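Local coordinates for protein anthranilate-CoA ligase (Stigmatella aurantiaca, PDB 4WV3) that belongs to the ANL superfamily of AMP-binding enzymes and holds 5'-O-[(S)-[(2-aminobenzoyl)oxy](hydroxy)phosphoryl]adenosine in a pocket, at residues K190-T195 against E321-F326; Q197-N202 against L228-Y233. All blocks are in the same frame, centred on the assembly; numbering follows the deposited sequence.

Interaction 1: residues K190-T195 against E321-F326. With 3UK (5'-O-[(S)-[(2-aminobenzoyl)oxy](hydroxy)phosphoryl]adenosine), chain C.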
ATOM      1  N   LYS A 190      -0.761 -18.966   3.836  1.00 12.16           N
ATOM      2  CA  LYS A 190      -0.104 -18.796   5.129  1.00 10.76           C
ATOM      3  C   LYS A 190       0.261 -17.344   5.432  1.00 12.77           C
ATOM      4  O   LYS A 190       0.314 -16.942   6.592  1.00 14.62           O
ATOM      5  CB  LYS A 190       1.152 -19.669   5.214  1.00 11.58           C
ATOM      6  CG  LYS A 190       2.231 -19.318   4.202  1.00 13.16           C
ATOM      7  CD  LYS A 190       3.524 -20.065   4.488  1.00 11.98           C
ATOM      8  CE  LYS A 190       4.568 -19.794   3.415  1.00 17.90           C
ATOM      9  NZ  LYS A 190       4.881 -18.344   3.282  1.00 13.77           N
ATOM     10  N   ASP A 191       0.505 -16.563   4.386  1.00 18.22           N
ATOM     11  CA  ASP A 191       0.977 -15.192   4.546  1.00 17.13           C
ATOM     12  C   ASP A 191      -0.049 -14.287   5.219  1.00 14.28           C
ATOM     13  O   ASP A 191       0.310 -13.309   5.876  1.00 10.87           O
ATOM     14  CB  ASP A 191       1.381 -14.611   3.190  1.00 13.67           C
ATOM     15  CG  ASP A 191       2.501 -15.392   2.536  1.00 14.97           C
ATOM     16  OD1 ASP A 191       3.317 -15.986   3.273  1.00 13.75           O
ATOM     17  OD2 ASP A 191       2.566 -15.415   1.290  1.00 21.10           O
ATOM     18  N   TYR A 192      -1.325 -14.619   5.062  1.00 15.49           N
ATOM     19  CA  TYR A 192      -2.400 -13.779   5.586  1.00 14.26           C
ATOM     20  C   TYR A 192      -2.554 -13.806   7.115  1.00 15.05           C
ATOM     21  O   TYR A 192      -2.563 -12.748   7.745  1.00 11.51           O
ATOM     22  CB  TYR A 192      -3.723 -14.065   4.862  1.00 12.40           C
ATOM     23  CG  TYR A 192      -3.753 -13.519   3.454  1.00 14.42           C
ATOM     24  CD1 TYR A 192      -4.474 -12.372   3.151  1.00 17.43           C
ATOM     25  CD2 TYR A 192      -3.042 -14.135   2.431  1.00 11.92           C
ATOM     26  CE1 TYR A 192      -4.501 -11.862   1.870  1.00 12.84           C
ATOM     27  CE2 TYR A 192      -3.060 -13.631   1.146  1.00 11.96           C
ATOM     28  CZ  TYR A 192      -3.792 -12.493   0.871  1.00 12.01           C
ATOM     29  OH  TYR A 192      -3.816 -11.983  -0.404  1.00 15.60           O
ATOM     30  N   PRO A 193      -2.671 -15.001   7.725  1.00 13.99           N
ATOM     31  CA  PRO A 193      -2.740 -14.973   9.190  1.00 13.61           C
ATOM     32  C   PRO A 193      -1.393 -14.625   9.819  1.00 16.07           C
ATOM     33  O   PRO A 193      -1.354 -14.114  10.940  1.00 15.51           O
ATOM     34  CB  PRO A 193      -3.139 -16.407   9.546  1.00 16.72           C
ATOM     35  CG  PRO A 193      -2.637 -17.225   8.416  1.00 16.10           C
ATOM     36  CD  PRO A 193      -2.815 -16.370   7.199  1.00 11.74           C
ATOM     37  N   LEU A 194      -0.306 -14.894   9.102  1.00 10.72           N
ATOM     38  CA  LEU A 194       1.033 -14.592   9.595  1.00  9.65           C
ATOM     39  C   LEU A 194       1.274 -13.090   9.719  1.00 12.59           C
ATOM     40  O   LEU A 194       1.716 -12.613  10.763  1.00 18.67           O
ATOM     41  CB  LEU A 194       2.097 -15.226   8.700  1.00 11.31           C
ATOM     42  CG  LEU A 194       2.412 -16.702   8.943  1.00 15.64           C
ATOM     43  CD1 LEU A 194       3.387 -17.223   7.895  1.00 12.16           C
ATOM     44  CD2 LEU A 194       2.970 -16.897  10.340  1.00 12.00           C
ATOM     45  N   THR A 195       0.984 -12.346   8.656  1.00 12.78           N
ATOM     46  CA  THR A 195       1.124 -10.893   8.692  1.00 15.49           C
ATOM     47  C   THR A 195       0.124 -10.278   9.664  1.00 16.31           C
ATOM     48  O   THR A 195       0.415  -9.274  10.316  1.00 16.96           O
ATOM     49  CB  THR A 195       0.937 -10.252   7.301  1.00 10.52           C
ATOM     50  OG1 THR A 195      -0.309 -10.679   6.736  1.00 12.51           O
ATOM     51  CG2 THR A 195       2.076 -10.642   6.370  1.00  9.81           C
ATOM     52  N   GLU A 321       5.978  -7.585  -1.757  1.00 14.52           N
ATOM     53  CA  GLU A 321       6.724  -8.842  -1.733  1.00 13.18           C
ATOM     54  C   GLU A 321       6.632  -9.522  -0.368  1.00 13.43           C
ATOM     55  O   GLU A 321       6.694 -10.748  -0.272  1.00 12.36           O
ATOM     56  CB  GLU A 321       8.192  -8.613  -2.107  1.00 13.98           C
ATOM     57  CG  GLU A 321       8.430  -8.243  -3.567  1.00 12.43           C
ATOM     58  CD  GLU A 321       8.229  -6.764  -3.847  1.00 17.36           C
ATOM     59  OE1 GLU A 321       7.792  -6.031  -2.934  1.00 16.31           O
ATOM     60  OE2 GLU A 321       8.514  -6.334  -4.985  1.00 16.73           O
ATOM     61  N   ASN A 322       6.487  -8.720   0.682  1.00 14.36           N
ATOM     62  CA  ASN A 322       6.355  -9.237   2.040  1.00 15.71           C
ATOM     63  C   ASN A 322       4.903  -9.175   2.504  1.00 11.98           C
ATOM     64  O   ASN A 322       4.579  -9.560   3.628  1.00 15.76           O
ATOM     65  CB  ASN A 322       7.241  -8.442   3.000  1.00 13.80           C
ATOM     66  CG  ASN A 322       7.344  -9.086   4.369  1.00 18.38           C
ATOM     67  OD1 ASN A 322       7.598 -10.284   4.484  1.00 14.15           O
ATOM     68  ND2 ASN A 322       7.128  -8.295   5.415  1.00 15.02           N
ATOM     69  N   PHE A 323       4.031  -8.671   1.638  1.00 14.18           N
ATOM     70  CA  PHE A 323       2.619  -8.533   1.974  1.00 13.38           C
ATOM     71  C   PHE A 323       2.370  -7.278   2.805  1.00 11.82           C
ATOM     72  O   PHE A 323       1.585  -6.413   2.417  1.00 15.51           O
ATOM     73  CB  PHE A 323       2.124  -9.769   2.726  1.00  9.41           C
ATOM     74  CG  PHE A 323       0.628  -9.904   2.754  1.00  9.85           C
ATOM     75  CD1 PHE A 323      -0.059 -10.373   1.646  1.00 11.01           C
ATOM     76  CD2 PHE A 323      -0.091  -9.561   3.887  1.00 11.99           C
ATOM     77  CE1 PHE A 323      -1.435 -10.497   1.668  1.00 11.21           C
ATOM     78  CE2 PHE A 323      -1.468  -9.682   3.915  1.00 14.17           C
ATOM     79  CZ  PHE A 323      -2.141 -10.152   2.803  1.00 10.99           C
ATOM     80  N   HIS A 324       3.041  -7.183   3.949  1.00 12.29           N
ATOM     81  CA  HIS A 324       2.888  -6.029   4.832  1.00 11.52           C
ATOM     82  C   HIS A 324       4.145  -5.601   5.593  1.00 11.10           C
ATOM     83  O   HIS A 324       5.259  -6.001   5.256  1.00 16.00           O
ATOM     84  CB  HIS A 324       1.733  -6.289   5.802  1.00 12.55           C
ATOM     85  CG  HIS A 324       0.883  -5.083   6.060  1.00 15.67           C
ATOM     86  ND1 HIS A 324       1.065  -4.261   7.150  1.00 13.54           N
ATOM     87  CD2 HIS A 324      -0.149  -4.555   5.359  1.00 12.31           C
ATOM     88  CE1 HIS A 324       0.180  -3.281   7.114  1.00 13.22           C
ATOM     89  NE2 HIS A 324      -0.569  -3.437   6.038  1.00 12.39           N
ATOM     90  N   ILE A 325       3.940  -4.786   6.623  1.00 10.54           N
ATOM     91  CA  ILE A 325       5.019  -4.102   7.335  1.00 14.35           C
ATOM     92  C   ILE A 325       6.007  -5.035   8.037  1.00 12.64           C
ATOM     93  O   ILE A 325       5.609  -5.985   8.712  1.00  9.65           O
ATOM     94  CB  ILE A 325       4.443  -3.087   8.350  1.00 12.43           C
ATOM     95  CG1 ILE A 325       3.600  -2.036   7.621  1.00 14.70           C
ATOM     96  CG2 ILE A 325       5.551  -2.422   9.144  1.00 11.14           C
ATOM     97  CD1 ILE A 325       3.076  -0.937   8.517  1.00 10.01           C
ATOM     98  N   PHE A 326       7.299  -4.754   7.871  1.00 13.89           N
ATOM     99  CA  PHE A 326       8.355  -5.541   8.504  1.00 15.84           C
ATOM    100  C   PHE A 326       9.220  -4.717   9.464  1.00 15.48           C
ATOM    101  O   PHE A 326       9.951  -5.273  10.285  1.00 14.85           O
ATOM    102  CB  PHE A 326       9.220  -6.253   7.455  1.00 14.62           C
ATOM    103  CG  PHE A 326       9.721  -5.352   6.359  1.00 14.05           C
ATOM    104  CD1 PHE A 326      10.982  -4.787   6.431  1.00  9.46           C
ATOM    105  CD2 PHE A 326       8.934  -5.083   5.250  1.00 14.80           C
ATOM    106  CE1 PHE A 326      11.446  -3.961   5.425  1.00 11.03           C
ATOM    107  CE2 PHE A 326       9.392  -4.257   4.240  1.00 11.36           C
ATOM    108  CZ  PHE A 326      10.650  -3.696   4.328  1.00 11.88           C
TER
HETATM  109  C10 3UK C 601       8.409   2.097   0.246  1.00 15.41           C
HETATM  110  C15 3UK C 601       8.247   2.998   2.565  1.00 14.30           C
HETATM  111  C17 3UK C 601       9.537   4.458   3.896  1.00 16.80           C
HETATM  112  C21 3UK C 601       9.651   1.255   0.345  1.00 16.10           C
HETATM  113  C26 3UK C 601       3.459  -1.287   1.533  1.00 15.05           C
HETATM  114  C28 3UK C 601       3.020  -0.955   3.883  1.00 16.55           C
HETATM  115  O01 3UK C 601       4.048   0.351  -0.142  1.00 18.22           O
HETATM  116  C02 3UK C 601       4.089  -0.819   0.169  1.00 17.11           C
HETATM  117  O03 3UK C 601       4.352  -1.806  -0.820  1.00 21.84           O
HETATM  118  P04 3UK C 601       4.855  -1.401  -2.274  1.00 17.89           P
HETATM  119  O05 3UK C 601       5.010  -2.699  -3.128  1.00 26.99           O
HETATM  120  O06 3UK C 601       6.278  -0.658  -2.236  1.00 11.48           O
HETATM  121  C07 3UK C 601       7.169  -0.886  -1.133  1.00 10.92           C
HETATM  122  C08 3UK C 601       8.171   0.231  -1.103  1.00  9.51           C
HETATM  123  O09 3UK C 601       7.531   1.452  -0.667  1.00 16.06           O
HETATM  124  N11 3UK C 601       7.780   2.219   1.521  1.00 15.39           N
HETATM  125  C12 3UK C 601       6.623   1.601   1.905  1.00 14.80           C
HETATM  126  N13 3UK C 601       6.345   1.974   3.185  1.00 14.71           N
HETATM  127  C14 3UK C 601       7.337   2.839   3.618  1.00 14.12           C
HETATM  128  N16 3UK C 601       9.329   3.804   2.724  1.00 13.53           N
HETATM  129  N18 3UK C 601       8.713   4.351   4.930  1.00 19.80           N
HETATM  130  C19 3UK C 601       7.621   3.574   4.851  1.00 16.53           C
HETATM  131  N20 3UK C 601       6.744   3.465   5.963  1.00 15.28           N
HETATM  132  O22 3UK C 601      10.651   1.778  -0.509  1.00 13.20           O
HETATM  133  C23 3UK C 601       9.233  -0.057  -0.121  1.00 11.91           C
HETATM  134  O24 3UK C 601      10.337  -0.727  -0.760  1.00 18.26           O
HETATM  135  O25 3UK C 601       3.821  -0.509  -2.939  1.00 14.46           O
HETATM  136  C27 3UK C 601       3.591  -0.518   2.663  1.00 15.38           C
HETATM  137  C29 3UK C 601       2.308  -2.200   3.943  1.00 15.17           C
HETATM  138  C30 3UK C 601       2.178  -2.972   2.814  1.00 15.68           C
HETATM  139  C31 3UK C 601       2.745  -2.534   1.592  1.00 16.48           C
HETATM  140  N32 3UK C 601       2.608  -3.355   0.389  1.00 18.68           N
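F323 joins the first turn of helix 191-204 to the loop that leads into strand 325-328, on the wall of the ligand pocket. Its CG lies anti to the backbone N (chi1 -163°), so the ring points at the helix. CB begins the contact, 3.7 Å from the methyl CG2 of T195. One ring side continues along the same residue: CD2 lies 3.5 Å from T195 CG2, and both CD2 and CE2 lie near T195 OG1. The far rim, CE1 and CZ, is directed at a face of the Y192 ring in an edge-to-face pair, with centroids 4.3 Å apart and planes at 67°. The Y192 hydroxyl stays at the edge of the F323 ring, in its plane, and is hydrogen-bonded to S171 OG.

The T195 hydroxyl is turned back on its own helix, where OG1 donates to D191 O at 2.8 Å, in the plane of that carbonyl. D191 O also accepts the helical bond from T195 N, so two donors grip one buried oxygen. Beyond F323 the chain faces the ligand. The backbone O of F323 hydrogen-bonds T221 OG1 and lies 3.5 Å from C30 of 3UK, while the H324 ring carries ligand atom C29 over the centre of one face. H324 NE2 is held by F222 O, which should fix the rotation of the imidazole. With the T195 proton committed to D191 O, the F323 side chain holds the loop to the helix by packing, while its backbone O and the H324 ring face the aminobenzoyl group.

Interaction 2: residues Q197-N202 against L228-Y233; sequences QLWGVN and LIFPWY
Helix 221-234 makes the beta-alpha-beta crossover between the neighbouring parallel strands 211-214 and 237-239, and packs here across helix 191-204. The short segments cross at -60°, with their axes 9.6 Å apart at closest approach. The buried part centres on G200, where the lack of a side chain lets the backbone come close to F230, the CA atoms being 5.6 Å apart. F230 points at the opposing helix, and its CD2-CE2 side meets the six-membered ring of W199 rim to rim, CE2 lying 3.5 Å from W199 CE3. W199 is fixed at its other end by a hydrogen bond from NE1 to S328 OG, and both aromatic rings also meet H324 of the ligand pocket.

Toward the partly exposed side the packing thins. V201 CG2 only brushes the edge of the Y233 ring, 4.1 Å from CD2, and polar groups take over. Q197 bends at chi2 (66°) to bring its amide across the end of Y233, while NE2 donates to N202 OD1 within its own wide pi-type turn. The carbonyl end of that amide accepts a bond from the tyrosine: Y233 OH donates to a lone pair of Q197 OE1 at 3.0 Å, in the carbonyl plane.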
ATOM      1  N   GLN A 197      -0.892 -11.576  12.402  1.00 14.68           N
ATOM      2  CA  GLN A 197      -0.416 -11.818  13.756  1.00 19.16           C
ATOM      3  C   GLN A 197       0.860 -11.035  14.046  1.00 21.39           C
ATOM      4  O   GLN A 197       0.950 -10.336  15.056  1.00 22.33           O
ATOM      5  CB  GLN A 197      -0.173 -13.312  13.981  1.00 15.80           C
ATOM      6  CG  GLN A 197       0.189 -13.668  15.413  1.00 14.38           C
ATOM      7  CD  GLN A 197      -0.954 -13.427  16.378  1.00 20.92           C
ATOM      8  OE1 GLN A 197      -2.084 -13.852  16.139  1.00 23.60           O
ATOM      9  NE2 GLN A 197      -0.667 -12.735  17.476  1.00 18.25           N
ATOM     10  N   LEU A 198       1.838 -11.151  13.152  1.00 15.07           N
ATOM     11  CA  LEU A 198       3.158 -10.560  13.363  1.00 14.70           C
ATOM     12  C   LEU A 198       3.141  -9.038  13.500  1.00 16.23           C
ATOM     13  O   LEU A 198       3.875  -8.477  14.314  1.00 13.24           O
ATOM     14  CB  LEU A 198       4.125 -10.982  12.254  1.00 16.32           C
ATOM     15  CG  LEU A 198       4.535 -12.458  12.244  1.00 18.09           C
ATOM     16  CD1 LEU A 198       5.496 -12.748  11.099  1.00 11.63           C
ATOM     17  CD2 LEU A 198       5.144 -12.861  13.580  1.00 17.40           C
ATOM     18  N   TRP A 199       2.308  -8.370  12.709  1.00 13.68           N
ATOM     19  CA  TRP A 199       2.221  -6.915  12.790  1.00 12.60           C
ATOM     20  C   TRP A 199       0.875  -6.424  13.317  1.00 17.12           C
ATOM     21  O   TRP A 199       0.827  -5.587  14.218  1.00 17.30           O
ATOM     22  CB  TRP A 199       2.524  -6.265  11.439  1.00 12.88           C
ATOM     23  CG  TRP A 199       2.516  -4.770  11.511  1.00 14.50           C
ATOM     24  CD1 TRP A 199       3.569  -3.960  11.825  1.00 11.18           C
ATOM     25  CD2 TRP A 199       1.398  -3.904  11.283  1.00 13.75           C
ATOM     26  NE1 TRP A 199       3.176  -2.644  11.800  1.00 14.88           N
ATOM     27  CE2 TRP A 199       1.847  -2.583  11.469  1.00 14.93           C
ATOM     28  CE3 TRP A 199       0.060  -4.119  10.936  1.00 12.23           C
ATOM     29  CZ2 TRP A 199       1.009  -1.480  11.321  1.00 12.73           C
ATOM     30  CZ3 TRP A 199      -0.771  -3.024  10.788  1.00 13.33           C
ATOM     31  CH2 TRP A 199      -0.294  -1.721  10.979  1.00 12.88           C
ATOM     32  N   GLY A 200      -0.210  -6.941  12.745  1.00 14.02           N
ATOM     33  CA  GLY A 200      -1.550  -6.510  13.102  1.00 14.80           C
ATOM     34  C   GLY A 200      -1.852  -6.616  14.585  1.00 21.49           C
ATOM     35  O   GLY A 200      -2.431  -5.704  15.177  1.00 20.80           O
ATOM     36  N   VAL A 201      -1.446  -7.728  15.188  1.00 20.08           N
ATOM     37  CA  VAL A 201      -1.703  -7.969  16.602  1.00 18.99           C
ATOM     38  C   VAL A 201      -0.499  -7.612  17.468  1.00 18.56           C
ATOM     39  O   VAL A 201      -0.608  -6.811  18.396  1.00 20.68           O
ATOM     40  CB  VAL A 201      -2.088  -9.440  16.854  1.00 23.76           C
ATOM     41  CG1 VAL A 201      -2.261  -9.701  18.342  1.00 12.58           C
ATOM     42  CG2 VAL A 201      -3.355  -9.792  16.092  1.00 16.39           C
ATOM     43  N   ASN A 202       0.649  -8.201  17.151  1.00 15.18           N
ATOM     44  CA  ASN A 202       1.846  -8.047  17.973  1.00 13.79           C
ATOM     45  C   ASN A 202       2.423  -6.632  18.006  1.00 15.22           C
ATOM     46  O   ASN A 202       3.093  -6.257  18.967  1.00 18.05           O
ATOM     47  CB  ASN A 202       2.928  -9.038  17.538  1.00 13.55           C
ATOM     48  CG  ASN A 202       2.485 -10.481  17.673  1.00 15.92           C
ATOM     49  OD1 ASN A 202       1.504 -10.781  18.356  1.00 24.29           O
ATOM     50  ND2 ASN A 202       3.211 -11.384  17.026  1.00 15.29           N
ATOM     51  N   LEU A 228      -8.828  -5.081   6.184  1.00 11.22           N
ATOM     52  CA  LEU A 228      -9.634  -6.263   5.902  1.00 12.15           C
ATOM     53  C   LEU A 228      -9.093  -7.514   6.586  1.00 15.84           C
ATOM     54  O   LEU A 228      -9.715  -8.051   7.503  1.00 18.55           O
ATOM     55  CB  LEU A 228      -9.733  -6.494   4.391  1.00 12.65           C
ATOM     56  CG  LEU A 228     -11.087  -6.974   3.866  1.00 14.79           C
ATOM     57  CD1 LEU A 228     -10.974  -7.416   2.415  1.00 15.77           C
ATOM     58  CD2 LEU A 228     -11.634  -8.098   4.733  1.00 13.79           C
ATOM     59  N   ILE A 229      -7.934  -7.975   6.131  1.00 14.60           N
ATOM     60  CA  ILE A 229      -7.335  -9.200   6.645  1.00 14.97           C
ATOM     61  C   ILE A 229      -6.989  -9.097   8.127  1.00 14.96           C
ATOM     62  O   ILE A 229      -7.313  -9.989   8.912  1.00 16.93           O
ATOM     63  CB  ILE A 229      -6.070  -9.580   5.853  1.00 13.14           C
ATOM     64  CG1 ILE A 229      -6.387  -9.672   4.359  1.00 15.47           C
ATOM     65  CG2 ILE A 229      -5.491 -10.891   6.364  1.00 10.60           C
ATOM     66  CD1 ILE A 229      -7.481 -10.666   4.028  1.00 11.67           C
ATOM     67  N   PHE A 230      -6.339  -8.002   8.505  1.00 12.16           N
ATOM     68  CA  PHE A 230      -5.913  -7.809   9.891  1.00 15.63           C
ATOM     69  C   PHE A 230      -7.078  -7.625  10.882  1.00 16.96           C
ATOM     70  O   PHE A 230      -7.109  -8.294  11.914  1.00 17.11           O
ATOM     71  CB  PHE A 230      -4.894  -6.663  10.024  1.00 16.99           C
ATOM     72  CG  PHE A 230      -3.634  -6.851   9.212  1.00 18.86           C
ATOM     73  CD1 PHE A 230      -3.376  -8.040   8.545  1.00 15.08           C
ATOM     74  CD2 PHE A 230      -2.701  -5.831   9.123  1.00 19.15           C
ATOM     75  CE1 PHE A 230      -2.219  -8.204   7.804  1.00 13.02           C
ATOM     76  CE2 PHE A 230      -1.542  -5.989   8.385  1.00 17.74           C
ATOM     77  CZ  PHE A 230      -1.301  -7.178   7.725  1.00 15.71           C
ATOM     78  N   PRO A 231      -8.037  -6.720  10.583  1.00 19.36           N
ATOM     79  CA  PRO A 231      -9.122  -6.553  11.559  1.00 20.00           C
ATOM     80  C   PRO A 231     -10.038  -7.772  11.670  1.00 17.48           C
ATOM     81  O   PRO A 231     -10.484  -8.090  12.770  1.00 20.88           O
ATOM     82  CB  PRO A 231      -9.907  -5.356  11.009  1.00 17.32           C
ATOM     83  CG  PRO A 231      -9.598  -5.335   9.555  1.00 12.56           C
ATOM     84  CD  PRO A 231      -8.170  -5.773   9.460  1.00 13.50           C
ATOM     85  N   TRP A 232     -10.313  -8.440  10.554  1.00 17.99           N
ATOM     86  CA  TRP A 232     -11.190  -9.608  10.573  1.00 21.79           C
ATOM     87  C   TRP A 232     -10.523 -10.804  11.247  1.00 21.83           C
ATOM     88  O   TRP A 232     -11.196 -11.730  11.699  1.00 15.03           O
ATOM     89  CB  TRP A 232     -11.651  -9.973   9.160  1.00 19.67           C
ATOM     90  CG  TRP A 232     -12.727  -9.070   8.635  1.00 21.27           C
ATOM     91  CD1 TRP A 232     -13.118  -7.872   9.158  1.00 18.39           C
ATOM     92  CD2 TRP A 232     -13.562  -9.299   7.493  1.00 17.56           C
ATOM     93  NE1 TRP A 232     -14.138  -7.338   8.409  1.00 20.13           N
ATOM     94  CE2 TRP A 232     -14.431  -8.195   7.383  1.00 16.33           C
ATOM     95  CE3 TRP A 232     -13.658 -10.330   6.553  1.00 16.26           C
ATOM     96  CZ2 TRP A 232     -15.380  -8.091   6.369  1.00 13.41           C
ATOM     97  CZ3 TRP A 232     -14.603 -10.224   5.548  1.00 17.67           C
ATOM     98  CH2 TRP A 232     -15.453  -9.113   5.466  1.00 12.00           C
ATOM     99  N   TYR A 233      -9.197 -10.773  11.312  1.00 18.19           N
ATOM    100  CA  TYR A 233      -8.434 -11.825  11.973  1.00 19.00           C
ATOM    101  C   TYR A 233      -8.700 -11.830  13.477  1.00 17.79           C
ATOM    102  O   TYR A 233      -8.593 -12.868  14.131  1.00 17.51           O
ATOM    103  CB  TYR A 233      -6.940 -11.647  11.690  1.00 16.27           C
ATOM    104  CG  TYR A 233      -6.049 -12.674  12.352  1.00 15.92           C
ATOM    105  CD1 TYR A 233      -5.984 -13.977  11.876  1.00 12.47           C
ATOM    106  CD2 TYR A 233      -5.258 -12.335  13.443  1.00 16.17           C
ATOM    107  CE1 TYR A 233      -5.165 -14.916  12.476  1.00 12.76           C
ATOM    108  CE2 TYR A 233      -4.438 -13.267  14.047  1.00 15.97           C
ATOM    109  CZ  TYR A 233      -4.394 -14.555  13.561  1.00 15.48           C
ATOM    110  OH  TYR A 233      -3.576 -15.483  14.164  1.00 19.83           O
TER

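Overall arrangement
Helix 191-204 runs through both contacts: its first turn meets residues 321-326 in interaction 1, and the following turns meet helix 221-234 in interaction 2. The centres lie 9 Å apart, and along the chain interaction 2 is nested inside the loop closed by interaction 1. They touch directly, with F230 CE1 3.3 Å from T195 OG1 and I325 CD1 3.5 Å from W199 CZ2. Both belong to the AMP-binding family region. Residues 321-326 lead into strand 325-328 of the nine-stranded mixed sheet, in which helix 221-234 connects strands 211-214 and 237-239. The packing thus runs from the partly exposed Q197-Y233 side of the helix pair, through F230 and W199, to H324 beside 3UK.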